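Local coordinates for HD-GYP domain-containing protein (Bdellovibrio bacteriovorus, PDB 3TM8) that is an unconventional HD-GYP protein that binds two iron ions in its HD domain and probably acts in cyclic-di-GMP hydrolysis, at residues I37-Y42 / E82-T87; Y97-G102 / M148-A153; D138-Y143 / L195-A200; T163-S168 / L290-G295. One frame throughout, in Å; residues are numbered along the deposited sequence.

Interaction 1 (I37-Y42 / E82-T87); sequences IDFNAY and ENSYRT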
loop_
_atom_site.group_PDB
_atom_site.type_symbol
_atom_site.label_atom_id
_atom_site.label_comp_id
_atom_site.label_asym_id
_atom_site.label_seq_id
_atom_site.Cartn_x
_atom_site.Cartn_y
_atom_site.Cartn_z
ATOM N N ILE A 37 23.660 3.294 5.592
ATOM C CA ILE A 37 23.206 2.937 6.927
ATOM C C ILE A 37 24.386 2.942 7.894
ATOM O O ILE A 37 25.477 2.520 7.536
ATOM C CB ILE A 37 22.469 1.570 6.951
ATOM C CG1 ILE A 37 23.398 0.417 6.573
ATOM C CG2 ILE A 37 21.245 1.606 6.028
ATOM C CD1 ILE A 37 22.704 -0.959 6.622
ATOM N N ASP A 38 24.169 3.436 9.108
ATOM C CA ASP A 38 25.202 3.428 10.147
ATOM C C ASP A 38 24.800 2.431 11.231
ATOM O O ASP A 38 24.920 2.708 12.426
ATOM C CB ASP A 38 25.380 4.832 10.742
ATOM C CG ASP A 38 26.465 4.894 11.814
ATOM O OD1 ASP A 38 27.485 4.193 11.677
ATOM O OD2 ASP A 38 26.293 5.648 12.802
ATOM N N PHE A 39 24.302 1.280 10.790
ATOM C CA PHE A 39 23.927 0.171 11.666
ATOM C C PHE A 39 23.966 -1.123 10.854
ATOM O O PHE A 39 23.809 -1.096 9.634
ATOM C CB PHE A 39 22.515 0.370 12.228
ATOM C CG PHE A 39 21.487 0.716 11.180
ATOM C CD1 PHE A 39 20.771 -0.273 10.519
ATOM C CD2 PHE A 39 21.242 2.038 10.857
ATOM C CE1 PHE A 39 19.828 0.060 9.545
ATOM C CE2 PHE A 39 20.313 2.377 9.884
ATOM C CZ PHE A 39 19.601 1.392 9.229
ATOM N N ASN A 40 24.211 -2.254 11.515
ATOM C CA ASN A 40 23.992 -3.555 10.885
ATOM C C ASN A 40 22.506 -3.890 10.846
ATOM O O ASN A 40 21.740 -3.407 11.669
ATOM C CB ASN A 40 24.650 -4.669 11.703
ATOM C CG ASN A 40 26.158 -4.709 11.577
ATOM O OD1 ASN A 40 26.761 -4.092 10.686
ATOM N ND2 ASN A 40 26.780 -5.477 12.471
ATOM N N ALA A 41 22.113 -4.777 9.933
ATOM C CA ALA A 41 20.762 -5.342 9.960
ATOM C C ALA A 41 20.829 -6.848 9.748
ATOM O O ALA A 41 21.644 -7.348 8.963
ATOM C CB ALA A 41 19.845 -4.676 8.936
ATOM N N TYR A 42 19.971 -7.552 10.472
ATOM C CA TYR A 42 20.001 -8.997 10.574
ATOM C C TYR A 42 18.703 -9.600 10.062
ATOM O O TYR A 42 17.628 -9.017 10.227
ATOM C CB TYR A 42 20.193 -9.399 12.039
ATOM C CG TYR A 42 21.474 -8.862 12.645
ATOM C CD1 TYR A 42 22.592 -9.676 12.785
ATOM C CD2 TYR A 42 21.572 -7.534 13.055
ATOM C CE1 TYR A 42 23.767 -9.184 13.325
ATOM C CE2 TYR A 42 22.744 -7.030 13.591
ATOM C CZ TYR A 42 23.837 -7.856 13.727
ATOM O OH TYR A 42 24.992 -7.340 14.266
ATOM N N GLU A 82 19.840 1.586 17.755
ATOM C CA GLU A 82 18.505 2.049 17.404
ATOM C C GLU A 82 18.472 3.548 17.091
ATOM O O GLU A 82 17.745 3.990 16.196
ATOM C CB GLU A 82 17.504 1.700 18.503
ATOM C CG GLU A 82 16.058 1.968 18.104
ATOM C CD GLU A 82 15.057 1.391 19.087
ATOM O OE1 GLU A 82 15.481 0.936 20.172
ATOM O OE2 GLU A 82 13.851 1.390 18.768
ATOM N N ASN A 83 19.265 4.332 17.810
ATOM C CA ASN A 83 19.303 5.765 17.536
ATOM C C ASN A 83 19.802 6.051 16.120
ATOM O O ASN A 83 19.277 6.930 15.436
ATOM C CB ASN A 83 20.138 6.519 18.581
ATOM C CG ASN A 83 20.201 8.004 18.305
ATOM O OD1 ASN A 83 19.188 8.703 18.376
ATOM N ND2 ASN A 83 21.391 8.497 17.992
ATOM N N SER A 84 20.821 5.315 15.681
ATOM C CA SER A 84 21.323 5.463 14.319
ATOM C C SER A 84 20.234 5.158 13.291
ATOM O O SER A 84 20.107 5.856 12.276
ATOM C CB SER A 84 22.531 4.554 14.092
ATOM O OG SER A 84 22.970 4.628 12.748
ATOM N N TYR A 85 19.443 4.119 13.554
ATOM C CA TYR A 85 18.327 3.766 12.683
ATOM C C TYR A 85 17.257 4.864 12.665
ATOM O O TYR A 85 16.770 5.261 11.603
ATOM C CB TYR A 85 17.702 2.434 13.104
ATOM C CG TYR A 85 16.413 2.170 12.375
ATOM C CD1 TYR A 85 16.413 1.754 11.047
ATOM C CD2 TYR A 85 15.193 2.397 12.992
ATOM C CE1 TYR A 85 15.224 1.530 10.364
ATOM C CE2 TYR A 85 14.002 2.180 12.318
ATOM C CZ TYR A 85 14.026 1.759 11.009
ATOM O OH TYR A 85 12.832 1.550 10.359
ATOM N N ARG A 86 16.889 5.357 13.840
ATOM C CA ARG A 86 15.854 6.382 13.902
ATOM C C ARG A 86 16.263 7.633 13.133
ATOM O O ARG A 86 15.443 8.250 12.439
ATOM C CB ARG A 86 15.510 6.735 15.354
ATOM C CG ARG A 86 14.747 5.643 16.110
ATOM C CD ARG A 86 14.187 6.171 17.431
ATOM N NE ARG A 86 15.238 6.711 18.289
ATOM C CZ ARG A 86 15.729 6.097 19.360
ATOM N NH1 ARG A 86 15.253 4.915 19.731
ATOM N NH2 ARG A 86 16.692 6.671 20.071
ATOM N N THR A 87 17.528 8.026 13.259
ATOM C CA THR A 87 18.005 9.214 12.557
ATOM C C THR A 87 18.099 8.956 11.057
ATOM O O THR A 87 17.799 9.836 10.257
ATOM C CB THR A 87 19.350 9.743 13.112
ATOM O OG1 THR A 87 20.356 8.727 13.012
ATOM C CG2 THR A 87 19.187 10.171 14.561
HETATM O O HOH W 1 22.286 5.219 10.108
#
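The ring of F39 lies between the CB methine of I37 and the CB methylene of Y85: the first, from its own segment, sits over one face toward the rim, and the second sits over the opposite face, 4.3 Å from the ring centroid. In the conformer described, S84 OG comes to the edge of the same ring, in its plane and 3.6 Å from F39 CD2. The ring of Y85 turns its edge to F39, giving an offset edge-to-face pair with planes 80° apart, in which Y85 CD1 approaches F39 CZ to 3.7 Å. F39 reaches this position with CG between its backbone N and carbonyl carbon (chi1 49°). The contact joins the loop leading into the strand 41-45 hairpin to the first turn of helix 82-97, in the N-terminal part of the chain, where the short strands meet the first helix; Y88 adds a further edge-to-face ring to F39, and Y85 OH bonds to T30. Polar contacts fasten the loop beside the rings. The same S84 conformer donates from OG to D38 O over 2.8 Å, meeting the oxygen from well above the carbonyl plane. A water accepts from D38 N and donates to S84 OG, thereby tying both backbone polar groups of D38 to one hydroxyl.

Interaction 2 (Y97-G102 / M148-A153); sequences YDDTTG and MSNAQA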
loop_
_atom_site.group_PDB
_atom_site.type_symbol
_atom_site.label_atom_id
_atom_site.label_comp_id
_atom_site.label_asym_id
_atom_site.label_seq_id
_atom_site.Cartn_x
_atom_site.Cartn_y
_atom_site.Cartn_z
ATOM N N TYR A 97 10.613 13.831 0.889
ATOM C CA TYR A 97 9.445 14.692 0.672
ATOM C C TYR A 97 9.814 16.110 0.215
ATOM O O TYR A 97 8.976 16.823 -0.316
ATOM C CB TYR A 97 8.589 14.769 1.933
ATOM C CG TYR A 97 7.738 13.547 2.203
ATOM C CD1 TYR A 97 6.674 13.210 1.371
ATOM C CD2 TYR A 97 7.969 12.753 3.320
ATOM C CE1 TYR A 97 5.878 12.097 1.635
ATOM C CE2 TYR A 97 7.184 11.648 3.592
ATOM C CZ TYR A 97 6.135 11.325 2.750
ATOM O OH TYR A 97 5.338 10.224 2.994
ATOM N N ASP A 98 11.063 16.508 0.428
ATOM C CA ASP A 98 11.551 17.837 0.058
ATOM C C ASP A 98 11.585 18.012 -1.467
ATOM O O ASP A 98 12.355 17.348 -2.156
ATOM C CB ASP A 98 12.952 18.013 0.647
ATOM C CG ASP A 98 13.517 19.411 0.463
ATOM O OD1 ASP A 98 12.919 20.226 -0.257
ATOM O OD2 ASP A 98 14.585 19.675 1.042
ATOM N N ASP A 99 10.762 18.915 -1.991
ATOM C CA ASP A 99 10.693 19.134 -3.436
ATOM C C ASP A 99 11.812 20.028 -3.983
ATOM O O ASP A 99 11.873 20.264 -5.187
ATOM C CB ASP A 99 9.338 19.741 -3.823
ATOM C CG ASP A 99 8.186 18.748 -3.729
ATOM O OD1 ASP A 99 8.363 17.560 -4.074
ATOM O OD2 ASP A 99 7.081 19.173 -3.329
ATOM N N THR A 100 12.693 20.523 -3.113
ATOM C CA THR A 100 13.713 21.484 -3.537
ATOM C C THR A 100 15.091 20.877 -3.820
ATOM O O THR A 100 16.013 21.596 -4.197
ATOM C CB THR A 100 13.932 22.588 -2.475
ATOM O OG1 THR A 100 14.615 22.035 -1.343
ATOM C CG2 THR A 100 12.606 23.217 -2.044
ATOM N N THR A 101 15.240 19.567 -3.642
ATOM C CA THR A 101 16.569 18.956 -3.645
ATOM C C THR A 101 17.125 18.640 -5.031
ATOM O O THR A 101 18.341 18.621 -5.228
ATOM C CB THR A 101 16.580 17.638 -2.853
ATOM O OG1 THR A 101 15.847 16.644 -3.577
ATOM C CG2 THR A 101 15.969 17.825 -1.472
ATOM N N GLY A 102 16.242 18.367 -5.983
ATOM C CA GLY A 102 16.675 17.908 -7.290
ATOM C C GLY A 102 17.090 16.445 -7.261
ATOM O O GLY A 102 17.660 15.930 -8.225
ATOM N N MET A 148 0.799 14.781 -6.382
ATOM C CA MET A 148 0.191 15.898 -7.113
ATOM C C MET A 148 1.214 16.928 -7.578
ATOM O O MET A 148 1.006 17.609 -8.578
ATOM C CB MET A 148 -0.864 16.613 -6.257
ATOM C CG MET A 148 -2.171 15.863 -6.053
ATOM S SD MET A 148 -3.406 16.895 -5.228
ATOM C CE MET A 148 -3.952 17.938 -6.582
ATOM N N SER A 149 2.314 17.053 -6.841
ATOM C CA SER A 149 3.269 18.141 -7.088
ATOM C C SER A 149 4.486 17.746 -7.914
ATOM O O SER A 149 5.303 18.598 -8.265
ATOM C CB SER A 149 3.748 18.747 -5.765
ATOM O OG SER A 149 2.667 19.205 -4.976
ATOM N N ASN A 150 4.621 16.458 -8.209
ATOM C CA ASN A 150 5.761 15.961 -8.966
ATOM C C ASN A 150 5.273 15.144 -10.142
ATOM O O ASN A 150 4.706 14.075 -9.955
ATOM C CB ASN A 150 6.655 15.096 -8.079
ATOM C CG ASN A 150 7.312 15.887 -6.976
ATOM O OD1 ASN A 150 8.383 16.478 -7.172
ATOM N ND2 ASN A 150 6.675 15.916 -5.806
ATOM N N ALA A 151 5.491 15.660 -11.349
ATOM C CA ALA A 151 4.961 15.059 -12.566
ATOM C C ALA A 151 5.238 13.564 -12.685
ATOM O O ALA A 151 4.366 12.798 -13.087
ATOM C CB ALA A 151 5.494 15.790 -13.785
ATOM N N GLN A 152 6.451 13.150 -12.338
ATOM C CA GLN A 152 6.842 11.754 -12.518
ATOM C C GLN A 152 6.722 10.890 -11.271
ATOM O O GLN A 152 7.126 9.732 -11.297
ATOM C CB GLN A 152 8.266 11.663 -13.061
ATOM C CG GLN A 152 8.426 12.274 -14.447
ATOM C CD GLN A 152 7.391 11.763 -15.437
ATOM O OE1 GLN A 152 6.855 12.528 -16.242
ATOM N NE2 GLN A 152 7.112 10.464 -15.388
ATOM N N ALA A 153 6.170 11.428 -10.189
ATOM C CA ALA A 153 6.055 10.651 -8.957
ATOM C C ALA A 153 5.217 9.384 -9.125
ATOM O O ALA A 153 5.641 8.310 -8.711
ATOM C CB ALA A 153 5.516 11.503 -7.820
#
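D99 and N150 make the one hydrogen bond of this contact, from N150 ND2 to D99 OD1 over 2.9 Å. The bond is fairly straight, at 157° about the hydrogen. Its acceptor lies exactly in the amide plane of N150, while the donor meets D99 OD1 on the syn side, tilted 35° out of the carboxylate plane. The carboxylate and amide planes are 54° apart.

Charge enters through R108 of helix 105-125, which forms a salt bridge with D99 OD1 through NH2 and a hydrogen bond to N150 OD1 through NH1. One guanidinium thus serves both residues, and this probably eases the approach of D99 OD1 and N150 OD1, two acceptors that lie 3.3 Å apart.

Van der Waals contact is slight: D99 OD2 stands 4.2 Å from S149 CB, whose hydroxyl turns back to N145 O in its own helix. Within the loop 97-102, D98 OD1 accepts hydrogen bonds from T100 N (2.9 Å) and T100 OG1 (2.7 Å), both from the same face of the carboxylate; the bond to the backbone N makes an Asx turn just before the chain enters helix 105-125.

N150 follows helix 130-149, and its ND2 also bonds to F146 O. Two acceptors therefore orient the amide group, and its third polar link, to R108, leaves little doubt about which end is nitrogen. At this exposed surface the connection between two interhelical loops is polar and directional, with the positive charge of R108 probably offsetting that of the carboxylate.

Interaction 3 (D138-Y143 / L195-A200); sequences DAAGKY and LLTLGA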
loop_
_atom_site.group_PDB
_atom_site.type_symbol
_atom_site.label_atom_id
_atom_site.label_comp_id
_atom_site.label_asym_id
_atom_site.label_seq_id
_atom_site.Cartn_x
_atom_site.Cartn_y
_atom_site.Cartn_z
ATOM N N ASP A 138 -1.603 11.745 8.604
ATOM C CA ASP A 138 -0.828 12.916 8.221
ATOM C C ASP A 138 0.073 12.600 7.036
ATOM O O ASP A 138 0.166 13.384 6.086
ATOM C CB ASP A 138 -0.002 13.429 9.397
ATOM C CG ASP A 138 0.939 14.540 8.998
ATOM O OD1 ASP A 138 0.481 15.696 8.928
ATOM O OD2 ASP A 138 2.130 14.259 8.749
ATOM N N ALA A 139 0.722 11.438 7.078
ATOM C CA ALA A 139 1.610 11.040 6.003
ATOM C C ALA A 139 0.855 10.780 4.704
ATOM O O ALA A 139 1.408 10.975 3.628
ATOM C CB ALA A 139 2.420 9.819 6.405
ATOM N N ALA A 140 -0.406 10.354 4.795
ATOM C CA ALA A 140 -1.227 10.162 3.595
ATOM C C ALA A 140 -1.459 11.508 2.899
ATOM O O ALA A 140 -1.464 11.580 1.668
ATOM C CB ALA A 140 -2.556 9.523 3.943
ATOM N N GLY A 141 -1.654 12.567 3.689
ATOM C CA GLY A 141 -1.738 13.913 3.151
ATOM C C GLY A 141 -0.449 14.324 2.465
ATOM O O GLY A 141 -0.462 14.910 1.386
ATOM N N LYS A 142 0.684 14.012 3.089
ATOM C CA LYS A 142 1.971 14.322 2.476
ATOM C C LYS A 142 2.134 13.560 1.166
ATOM O O LYS A 142 2.702 14.068 0.207
ATOM C CB LYS A 142 3.128 13.998 3.427
ATOM C CG LYS A 142 3.129 14.852 4.684
ATOM C CD LYS A 142 4.188 14.391 5.682
ATOM C CE LYS A 142 5.591 14.471 5.102
ATOM N NZ LYS A 142 6.084 15.867 4.948
ATOM N N TYR A 143 1.623 12.335 1.132
ATOM C CA TYR A 143 1.691 11.501 -0.059
ATOM C C TYR A 143 0.861 12.084 -1.203
ATOM O O TYR A 143 1.325 12.158 -2.345
ATOM C CB TYR A 143 1.261 10.065 0.264
ATOM C CG TYR A 143 1.584 9.102 -0.848
ATOM C CD1 TYR A 143 2.885 8.974 -1.325
ATOM C CD2 TYR A 143 0.599 8.305 -1.420
ATOM C CE1 TYR A 143 3.191 8.108 -2.342
ATOM C CE2 TYR A 143 0.903 7.427 -2.444
ATOM C CZ TYR A 143 2.201 7.336 -2.898
ATOM O OH TYR A 143 2.545 6.486 -3.912
ATOM N N LEU A 195 -8.418 11.288 3.021
ATOM C CA LEU A 195 -9.127 10.133 3.565
ATOM C C LEU A 195 -9.238 8.985 2.558
ATOM O O LEU A 195 -9.175 7.819 2.944
ATOM C CB LEU A 195 -10.505 10.536 4.095
ATOM C CG LEU A 195 -10.452 11.481 5.303
ATOM C CD1 LEU A 195 -11.853 11.805 5.788
ATOM C CD2 LEU A 195 -9.601 10.882 6.431
ATOM N N LEU A 196 -9.378 9.320 1.278
ATOM C CA LEU A 196 -9.349 8.343 0.196
ATOM C C LEU A 196 -8.017 7.601 0.203
ATOM O O LEU A 196 -7.970 6.373 0.111
ATOM C CB LEU A 196 -9.555 9.049 -1.148
ATOM C CG LEU A 196 -9.292 8.235 -2.417
ATOM C CD1 LEU A 196 -10.294 7.102 -2.547
ATOM C CD2 LEU A 196 -9.313 9.132 -3.652
ATOM N N THR A 197 -6.934 8.365 0.313
ATOM C CA THR A 197 -5.592 7.804 0.300
ATOM C C THR A 197 -5.376 6.908 1.518
ATOM O O THR A 197 -4.866 5.781 1.406
ATOM C CB THR A 197 -4.547 8.929 0.253
ATOM O OG1 THR A 197 -4.747 9.684 -0.948
ATOM C CG2 THR A 197 -3.126 8.373 0.280
ATOM N N LEU A 198 -5.774 7.403 2.685
ATOM C CA LEU A 198 -5.644 6.630 3.915
ATOM C C LEU A 198 -6.455 5.331 3.867
ATOM O O LEU A 198 -5.961 4.254 4.236
ATOM C CB LEU A 198 -6.055 7.485 5.115
ATOM C CG LEU A 198 -5.960 6.842 6.493
ATOM C CD1 LEU A 198 -4.539 6.346 6.784
ATOM C CD2 LEU A 198 -6.434 7.838 7.556
ATOM N N GLY A 199 -7.708 5.429 3.430
ATOM C CA GLY A 199 -8.544 4.255 3.312
ATOM C C GLY A 199 -7.975 3.261 2.323
ATOM O O GLY A 199 -7.941 2.051 2.592
ATOM N N ALA A 200 -7.487 3.759 1.188
ATOM C CA ALA A 200 -6.849 2.883 0.210
ATOM C C ALA A 200 -5.614 2.191 0.792
ATOM O O ALA A 200 -5.396 1.002 0.602
ATOM C CB ALA A 200 -6.510 3.655 -1.057
#
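A140 points its methyl group at the other helix, between T197 and L198. Its CB lies 3.9 Å from T197 CG2 and 4.2 Å from L198 CB, so the smallest of the side chains meets two neighbours at once. T197 also points across, and its two branches divide the work. CG2 stands anti to the backbone N and faces helix 130-149, where it lies 3.9 Å from A140 O as well as against the alanine methyl; OG1 (chi1 -61°) turns to its own helix and bonds to T193 O. The polar branch is thereby satisfied within a buried contact, and the methyl does the packing.

Y143, one turn after A140, crosses T197 at about a right angle. It presents the edge of its ring, with CD2 4.1 Å from T197 CG2 and the methyl near the ring plane, while its hydroxyl reaches T176 of helix 167-185. L198 meets the alanine methyl with its backbone N and CB, and its side chain also touches Y133, C136 and K137, further back along helix 130-149.

With a small residue at the crossing, the segment axes approach to 8.6 Å at a crossing angle of 113°. Helix 130-149 thus packs across helix 190-202 of the helical HD domain, just ahead of H203 and D204, the paired residues that give the HD family its name and here bind iron.

Interaction 4 (T163-S168 / L290-G295); sequences TDKTIS and LITFEG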
loop_
_atom_site.group_PDB
_atom_site.type_symbol
_atom_site.label_atom_id
_atom_site.label_comp_id
_atom_site.label_asym_id
_atom_site.label_seq_id
_atom_site.Cartn_x
_atom_site.Cartn_y
_atom_site.Cartn_z
ATOM N N THR A 163 6.919 -7.453 -5.466
ATOM C CA THR A 163 7.484 -8.779 -5.722
ATOM C C THR A 163 7.007 -9.849 -4.738
ATOM O O THR A 163 6.836 -11.018 -5.101
ATOM C CB THR A 163 9.046 -8.747 -5.761
ATOM O OG1 THR A 163 9.579 -8.504 -4.447
ATOM C CG2 THR A 163 9.537 -7.672 -6.717
ATOM N N ASP A 164 6.783 -9.445 -3.497
ATOM C CA ASP A 164 6.408 -10.374 -2.434
ATOM C C ASP A 164 4.890 -10.434 -2.242
ATOM O O ASP A 164 4.398 -11.161 -1.385
ATOM C CB ASP A 164 7.093 -9.984 -1.121
ATOM C CG ASP A 164 8.606 -10.091 -1.190
ATOM O OD1 ASP A 164 9.128 -11.065 -1.778
ATOM O OD2 ASP A 164 9.275 -9.198 -0.639
ATOM N N LYS A 165 4.160 -9.659 -3.040
ATOM C CA LYS A 165 2.695 -9.694 -3.059
ATOM C C LYS A 165 2.073 -9.371 -1.699
ATOM O O LYS A 165 1.116 -10.023 -1.280
ATOM C CB LYS A 165 2.193 -11.056 -3.548
ATOM C CG LYS A 165 2.904 -11.572 -4.779
ATOM C CD LYS A 165 2.632 -10.693 -5.984
ATOM C CE LYS A 165 3.380 -11.229 -7.207
ATOM N NZ LYS A 165 3.021 -10.505 -8.453
ATOM N N THR A 166 2.603 -8.360 -1.016
ATOM C CA THR A 166 2.111 -8.030 0.319
ATOM C C THR A 166 0.947 -7.043 0.278
ATOM O O THR A 166 0.813 -6.237 -0.657
ATOM C CB THR A 166 3.210 -7.433 1.205
ATOM O OG1 THR A 166 3.663 -6.195 0.638
ATOM C CG2 THR A 166 4.378 -8.401 1.322
ATOM N N ILE A 167 0.113 -7.094 1.312
ATOM C CA ILE A 167 -1.068 -6.245 1.363
ATOM C C ILE A 167 -0.728 -4.788 1.676
ATOM O O ILE A 167 -1.465 -3.885 1.295
ATOM C CB ILE A 167 -2.151 -6.777 2.336
ATOM C CG1 ILE A 167 -1.630 -6.855 3.769
ATOM C CG2 ILE A 167 -2.682 -8.129 1.861
ATOM C CD1 ILE A 167 -2.685 -7.272 4.769
ATOM N N SER A 168 0.386 -4.549 2.362
ATOM C CA SER A 168 0.780 -3.177 2.637
ATOM C C SER A 168 1.330 -2.503 1.377
ATOM O O SER A 168 0.981 -1.364 1.076
ATOM C CB SER A 168 1.756 -3.101 3.798
ATOM O OG SER A 168 2.865 -3.927 3.547
ATOM N N LEU A 290 -5.754 -7.567 -10.553
ATOM C CA LEU A 290 -5.478 -8.231 -11.825
ATOM C C LEU A 290 -3.991 -8.212 -12.136
ATOM O O LEU A 290 -3.406 -9.232 -12.500
ATOM C CB LEU A 290 -6.260 -7.596 -12.986
ATOM C CG LEU A 290 -7.771 -7.812 -12.936
ATOM C CD1 LEU A 290 -8.431 -7.244 -14.194
ATOM C CD2 LEU A 290 -8.111 -9.288 -12.765
ATOM N N ILE A 291 -3.380 -7.045 -11.982
ATOM C CA ILE A 291 -2.000 -6.866 -12.395
ATOM C C ILE A 291 -1.008 -7.549 -11.449
ATOM O O ILE A 291 -0.102 -8.261 -11.894
ATOM C CB ILE A 291 -1.685 -5.377 -12.539
ATOM C CG1 ILE A 291 -2.487 -4.800 -13.709
ATOM C CG2 ILE A 291 -0.191 -5.160 -12.726
ATOM C CD1 ILE A 291 -2.586 -3.290 -13.709
ATOM N N THR A 292 -1.206 -7.362 -10.148
ATOM C CA THR A 292 -0.266 -7.855 -9.144
ATOM C C THR A 292 -0.556 -9.273 -8.645
ATOM O O THR A 292 0.370 -10.067 -8.477
ATOM C CB THR A 292 -0.180 -6.872 -7.969
ATOM O OG1 THR A 292 0.409 -5.652 -8.440
ATOM C CG2 THR A 292 0.677 -7.435 -6.831
ATOM N N PHE A 293 -1.826 -9.605 -8.422
ATOM C CA PHE A 293 -2.174 -10.913 -7.861
ATOM C C PHE A 293 -2.576 -11.945 -8.916
ATOM O O PHE A 293 -2.588 -13.132 -8.618
ATOM C CB PHE A 293 -3.312 -10.807 -6.834
ATOM C CG PHE A 293 -2.982 -9.998 -5.609
ATOM C CD1 PHE A 293 -1.763 -10.134 -4.956
ATOM C CD2 PHE A 293 -3.930 -9.133 -5.083
ATOM C CE1 PHE A 293 -1.483 -9.387 -3.810
ATOM C CE2 PHE A 293 -3.663 -8.388 -3.941
ATOM C CZ PHE A 293 -2.440 -8.516 -3.304
ATOM N N GLU A 294 -2.921 -11.509 -10.127
ATOM C CA GLU A 294 -3.433 -12.447 -11.129
ATOM C C GLU A 294 -2.598 -12.485 -12.411
ATOM O O GLU A 294 -2.923 -13.213 -13.346
ATOM C CB GLU A 294 -4.924 -12.173 -11.420
ATOM C CG GLU A 294 -5.770 -12.169 -10.139
ATOM C CD GLU A 294 -7.272 -12.316 -10.355
ATOM O OE1 GLU A 294 -7.707 -12.549 -11.503
ATOM O OE2 GLU A 294 -8.019 -12.226 -9.352
ATOM N N GLY A 295 -1.512 -11.720 -12.441
ATOM C CA GLY A 295 -0.579 -11.760 -13.556
ATOM C C GLY A 295 -1.105 -11.221 -14.878
ATOM O O GLY A 295 -0.575 -11.538 -15.941
#
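K165 contributes the largest area to this contact, laying its chain past T292, while its CB and carbonyl oxygen meet the ring edge of F293. The ammonium NZ donates to T292 O over 2.7 Å; it lies in the carbonyl plane, with a C=O...N angle of 148°. The chain bends at its second torsion (chi2 -65°) and is extended beyond it, which carries NZ to the last part of helix 276-293 although the CB itself does not point there. On the way, K165 CD passes T292 CG2 at 3.9 Å, the two side chains sliding past each other in opposite directions.

F293 brings its ring edge to the backbone of the lysine, with CE1 3.7 Å from K165 O, near the ring plane, and 4.0 Å from K165 CB. The same ring meets that of H170, an iron ligand, with planes at about 50°, and comes within about 4 Å of a bound phosphate ion, probably from the crystallisation liquor.

T292 offers its carbonyl oxygen and methyl to the lysine, while OG1 bonds back to D288 OD1 one turn earlier. The helix has a wider pi-type turn at 290-293, and the only backbone bond inside this segment, E294 N to L290 O, is weak at 3.3 Å.

Directly after K165, T166 holds the N-cap position of helix 167-185, which carries H170, with a weak bond from OG1 to H169 N. The contact therefore pairs a cationic donor with a carbonyl near the C-terminal end of helix 276-293, where the partial negative charge of the helix end would probably strengthen the bond, and sets the ring edge of F293 against the backbone of the same lysine.

In the fold
The four contacts run from the N-terminal part of the chain into the iron-binding HD domain. Interaction 1 is peripheral, its centre about 26 Å from that of interaction 2, yet helix 82-97 connects the two, starting at one and ending at the other. Interactions 2 and 3 share helix 130-149 and touch directly: Y97 CD2 lies 3.4 Å from K142 CE, in a cation-pi pair. Interactions 3 and 4 lie on opposite sides of the chain's centre, about 21 Å apart between centres. Interaction 4 lies close to the iron ligands, interaction 3 further off: F293 is about 4 Å from H170 and 5 Å from D204, whereas L198 is about 10 Å from H203, side chain to side chain.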